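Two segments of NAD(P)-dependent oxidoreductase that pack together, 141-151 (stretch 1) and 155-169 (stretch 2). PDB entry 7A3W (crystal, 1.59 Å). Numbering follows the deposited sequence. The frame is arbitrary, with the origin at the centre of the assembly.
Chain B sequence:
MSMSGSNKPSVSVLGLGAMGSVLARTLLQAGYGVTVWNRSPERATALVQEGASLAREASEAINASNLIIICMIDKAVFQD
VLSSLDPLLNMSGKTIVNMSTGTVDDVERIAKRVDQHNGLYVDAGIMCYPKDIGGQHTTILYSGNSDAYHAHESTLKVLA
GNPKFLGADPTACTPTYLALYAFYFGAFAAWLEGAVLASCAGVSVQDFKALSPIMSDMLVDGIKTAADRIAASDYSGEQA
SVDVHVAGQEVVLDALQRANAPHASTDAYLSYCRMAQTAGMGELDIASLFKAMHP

Stretch 1, residues 141-151: LYSGNSDAYHA
Stretch 2, residues 155-169: TLKVLAGNPKFLGAD

Stretch 1 runs as a strand from Leu-141 to Gly-144, turns at Asn-145 and enters a helix at Ser-146; stretch 2 leaves a helix, crosses a loop and returns as a strand parallel to the first, burying 798 Å² in all. Asn-145 (phi/psi -55/113, chi1 t) caps the stretch 1 helix, its OD1 accepting from Ala-148 N at 2.9 Å.

Stretch 2 begins in helical conformation, with Thr-155 N donating to a water that in turn donates to Ala-151 O, both at 3.0 Å. Leu-156 (-66/-25, chi1 m, chi2 t) points toward stretch 1 and rests CD1 against two tyrosines, 4.0 Å from Tyr-142 CE1 and 4.0 Å from Tyr-149 CE1. A second water lies 2.7 Å from Tyr-142 OH and donates to Ala-160 O at 3.3 Å and, weakly, to Leu-156 O at 3.0 Å, tying the phenol to the backbone where the chain turns. Ala-160 itself is extended (-157/118), and Gly-161 and Asn-162 stay out of reach of stretch 1.

Pro-163 (-73/156, C-gamma endo) brings the chain back. Its CB packs against the edge of the Tyr-142 ring, 3.7 Å from CE2, and lies 3.4 Å from Tyr-149 OH. Lys-164 (-126/120) then pairs with Leu-141, CA to CA 5.0 Å, and its O accepts from Tyr-142 N at 2.9 Å. Lys-164 CB lies 4.0 Å from Leu-141 CD2 on their shared face, but the side chain (m, m, t, t) leads away, and NZ donates to Asn-162 OD1 at 2.9 Å.

Phe-165 (-91/113, chi1 t, chi2 76°) pairs with Tyr-142, CA to CA 4.8 Å, both side chains on the other face; Tyr-142 has chi1 m and chi2 -87°. Against the stretch 1 helix, the Phe-165 ring lies near parallel to that of Tyr-149 (chi1 t, chi2 72°), at 17° with centroids 5.1 Å apart, but slid so that they barely overlap. His-150 (chi1 m) turns its ring edge to the Phe-165 face, centroids 5.5 Å apart.

Leu-166 (-90/-6) donates from N to Tyr-142 O at 2.7 Å, almost linearly at 179°, and its CD1 reaches 4.2 Å from Leu-141 CB. Gly-167 (135/174) has backbone angles that call for glycine, as does Gly-144 (128/-149); Gly-167 O accepts from Gly-144 N at 3.0 Å. Beyond it, Ala-168 (-79/-16) comes close, its CA 3.1 Å from Gly-144 O in a CA-H...O contact. Asp-169 (-78/119) directs its side chain away, while its O lies 3.0 Å from Ser-143 OG (chi1 p).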

# COMPACT_ATOMS: atom_id res chain seq x y z
N LEU B 141 3.58 11.06 15.16
CA LEU B 141 3.10 12.39 14.72
C LEU B 141 2.73 13.19 15.97
O LEU B 141 2.13 12.59 16.87
CB LEU B 141 1.85 12.16 13.87
CG LEU B 141 2.03 11.31 12.61
CD1 LEU B 141 0.72 11.32 11.83
CD2 LEU B 141 3.19 11.80 11.75
N TYR B 142 3.01 14.49 15.96
CA TYR B 142 2.65 15.39 17.08
C TYR B 142 2.08 16.69 16.52
O TYR B 142 2.57 17.17 15.45
CB TYR B 142 3.86 15.73 17.94
CG TYR B 142 4.55 14.55 18.57
CD1 TYR B 142 4.14 14.04 19.79
CD2 TYR B 142 5.63 13.94 17.95
CE1 TYR B 142 4.78 12.97 20.38
CE2 TYR B 142 6.31 12.89 18.54
CZ TYR B 142 5.87 12.38 19.76
OH TYR B 142 6.47 11.31 20.32
N SER B 143 1.13 17.26 17.25
CA SER B 143 0.63 18.63 17.01
C SER B 143 0.18 19.25 18.32
O SER B 143 -0.22 18.52 19.24
CB SER B 143 -0.46 18.66 15.96
OG SER B 143 -1.69 18.16 16.49
N GLY B 144 0.29 20.57 18.42
CA GLY B 144 -0.15 21.31 19.62
C GLY B 144 0.98 22.19 20.10
O GLY B 144 1.77 22.65 19.27
N ASN B 145 1.03 22.40 21.40
CA ASN B 145 1.90 23.41 22.03
C ASN B 145 3.33 23.15 21.60
O ASN B 145 3.90 22.11 21.94
CB ASN B 145 1.70 23.36 23.54
CG ASN B 145 2.41 24.48 24.24
OD1 ASN B 145 3.58 24.74 23.96
ND2 ASN B 145 1.71 25.09 25.17
N SER B 146 3.89 24.09 20.83
CA SER B 146 5.23 23.94 20.24
C SER B 146 6.30 24.01 21.33
O SER B 146 7.26 23.20 21.26
CB SER B 146 5.46 24.96 19.16
OG SER B 146 6.79 24.87 18.71
N ASP B 147 6.17 24.93 22.28
CA ASP B 147 7.16 25.12 23.37
C ASP B 147 7.23 23.82 24.18
O ASP B 147 8.35 23.33 24.49
CB ASP B 147 6.84 26.35 24.23
CG ASP B 147 7.07 27.68 23.52
OD1 ASP B 147 7.68 27.68 22.42
OD2 ASP B 147 6.65 28.72 24.05
N ALA B 148 6.06 23.26 24.49
CA ALA B 148 5.89 22.03 25.30
C ALA B 148 6.48 20.83 24.56
O ALA B 148 7.31 20.10 25.12
CB ALA B 148 4.42 21.83 25.61
N TYR B 149 6.12 20.66 23.29
CA TYR B 149 6.69 19.56 22.47
C TYR B 149 8.21 19.66 22.45
O TYR B 149 8.92 18.69 22.77
CB TYR B 149 6.14 19.55 21.04
CG TYR B 149 6.86 18.51 20.22
CD1 TYR B 149 6.61 17.16 20.44
CD2 TYR B 149 7.84 18.87 19.30
CE1 TYR B 149 7.32 16.18 19.76
CE2 TYR B 149 8.51 17.90 18.58
CZ TYR B 149 8.28 16.56 18.83
OH TYR B 149 8.94 15.60 18.13
N HIS B 150 8.73 20.82 22.08
CA HIS B 150 10.20 20.98 21.94
C HIS B 150 10.88 20.75 23.29
O HIS B 150 11.96 20.12 23.31
CB HIS B 150 10.55 22.29 21.21
CG HIS B 150 10.15 22.24 19.77
ND1 HIS B 150 10.88 21.56 18.82
CD2 HIS B 150 9.07 22.73 19.13
CE1 HIS B 150 10.27 21.66 17.65
NE2 HIS B 150 9.15 22.36 17.81
N ALA B 151 10.29 21.21 24.40
CA ALA B 151 10.83 20.96 25.76
C ALA B 151 10.98 19.45 26.01
O ALA B 151 12.00 19.01 26.60
CB ALA B 151 9.96 21.64 26.78
N THR B 155 13.04 13.51 25.22
CA THR B 155 12.39 12.42 25.97
C THR B 155 11.53 11.60 25.01
O THR B 155 11.66 10.38 25.02
CB THR B 155 11.55 12.95 27.13
OG1 THR B 155 12.50 13.64 27.94
CG2 THR B 155 10.86 11.86 27.92
N LEU B 156 10.66 12.25 24.22
CA LEU B 156 9.72 11.52 23.35
C LEU B 156 10.47 10.77 22.25
O LEU B 156 10.01 9.70 21.82
CB LEU B 156 8.71 12.50 22.78
CG LEU B 156 7.77 13.11 23.81
CD1 LEU B 156 7.15 14.39 23.28
CD2 LEU B 156 6.68 12.08 24.16
N LYS B 157 11.67 11.22 21.89
CA LYS B 157 12.53 10.55 20.89
C LYS B 157 12.98 9.16 21.36
O LYS B 157 13.31 8.35 20.51
CB LYS B 157 13.74 11.42 20.51
CG LYS B 157 13.52 12.25 19.25
CD LYS B 157 14.80 12.81 18.62
N VAL B 158 12.92 8.86 22.65
CA VAL B 158 13.26 7.51 23.18
C VAL B 158 12.24 6.51 22.61
O VAL B 158 12.56 5.32 22.43
CB VAL B 158 13.23 7.58 24.73
CG1 VAL B 158 13.18 6.20 25.36
CG2 VAL B 158 14.38 8.43 25.27
N LEU B 159 11.04 7.00 22.32
CA LEU B 159 9.93 6.15 21.82
C LEU B 159 9.99 6.02 20.30
O LEU B 159 9.57 5.00 19.79
CB LEU B 159 8.61 6.77 22.26
CG LEU B 159 8.40 6.86 23.77
CD1 LEU B 159 7.08 7.57 24.05
CD2 LEU B 159 8.45 5.50 24.42
N ALA B 160 10.47 7.03 19.59
CA ALA B 160 10.45 7.09 18.12
C ALA B 160 11.55 8.04 17.66
O ALA B 160 11.43 9.23 18.00
CB ALA B 160 9.08 7.55 17.68
N GLY B 161 12.53 7.55 16.92
CA GLY B 161 13.70 8.34 16.47
C GLY B 161 13.36 9.27 15.32
O GLY B 161 14.20 10.13 15.01
N ASN B 162 12.17 9.13 14.71
CA ASN B 162 11.80 9.87 13.47
C ASN B 162 10.45 10.56 13.67
O ASN B 162 9.52 10.39 12.88
CB ASN B 162 11.83 8.94 12.25
CG ASN B 162 11.67 9.64 10.92
OD1 ASN B 162 11.95 10.83 10.80
ND2 ASN B 162 11.19 8.92 9.91
N PRO B 163 10.32 11.40 14.72
CA PRO B 163 9.05 12.07 14.99
C PRO B 163 8.80 13.18 13.97
O PRO B 163 9.76 13.69 13.37
CB PRO B 163 9.29 12.67 16.37
CG PRO B 163 10.76 13.03 16.33
CD PRO B 163 11.38 11.83 15.66
N LYS B 164 7.54 13.53 13.78
CA LYS B 164 7.14 14.66 12.91
C LYS B 164 6.26 15.60 13.72
O LYS B 164 5.20 15.18 14.20
CB LYS B 164 6.38 14.16 11.67
CG LYS B 164 7.07 13.06 10.87
CD LYS B 164 8.33 13.48 10.12
CE LYS B 164 9.16 12.28 9.66
NZ LYS B 164 10.48 12.72 9.15
N PHE B 165 6.67 16.85 13.87
CA PHE B 165 5.81 17.89 14.47
C PHE B 165 5.04 18.56 13.33
O PHE B 165 5.67 19.21 12.50
CB PHE B 165 6.63 18.85 15.33
CG PHE B 165 5.77 19.89 16.00
CD1 PHE B 165 4.99 19.56 17.10
CD2 PHE B 165 5.71 21.18 15.50
CE1 PHE B 165 4.18 20.51 17.71
CE2 PHE B 165 4.91 22.13 16.12
CZ PHE B 165 4.15 21.80 17.22
N LEU B 166 3.72 18.38 13.29
CA LEU B 166 2.84 18.79 12.16
C LEU B 166 2.31 20.22 12.34
O LEU B 166 1.66 20.71 11.40
CB LEU B 166 1.65 17.84 12.06
CG LEU B 166 2.02 16.38 11.77
CD1 LEU B 166 0.76 15.53 11.64
CD2 LEU B 166 2.88 16.26 10.53
N GLY B 167 2.57 20.86 13.48
CA GLY B 167 2.17 22.26 13.69
C GLY B 167 1.53 22.46 15.05
O GLY B 167 1.32 21.47 15.80
N ALA B 168 1.25 23.72 15.37
CA ALA B 168 0.85 24.19 16.71
C ALA B 168 -0.62 23.89 16.98
O ALA B 168 -0.99 23.93 18.13
CB ALA B 168 1.13 25.66 16.83
N ASP B 169 -1.43 23.58 15.98
CA ASP B 169 -2.87 23.35 16.25
C ASP B 169 -3.02 21.96 16.85
O ASP B 169 -2.67 20.98 16.23
CB ASP B 169 -3.70 23.52 14.99
CG ASP B 169 -5.19 23.51 15.22
OD1 ASP B 169 -5.64 22.97 16.24
OD2 ASP B 169 -5.88 24.11 14.39
O HOH W 1 8.90 10.89 19.26
O HOH W 2 13.24 16.27 26.44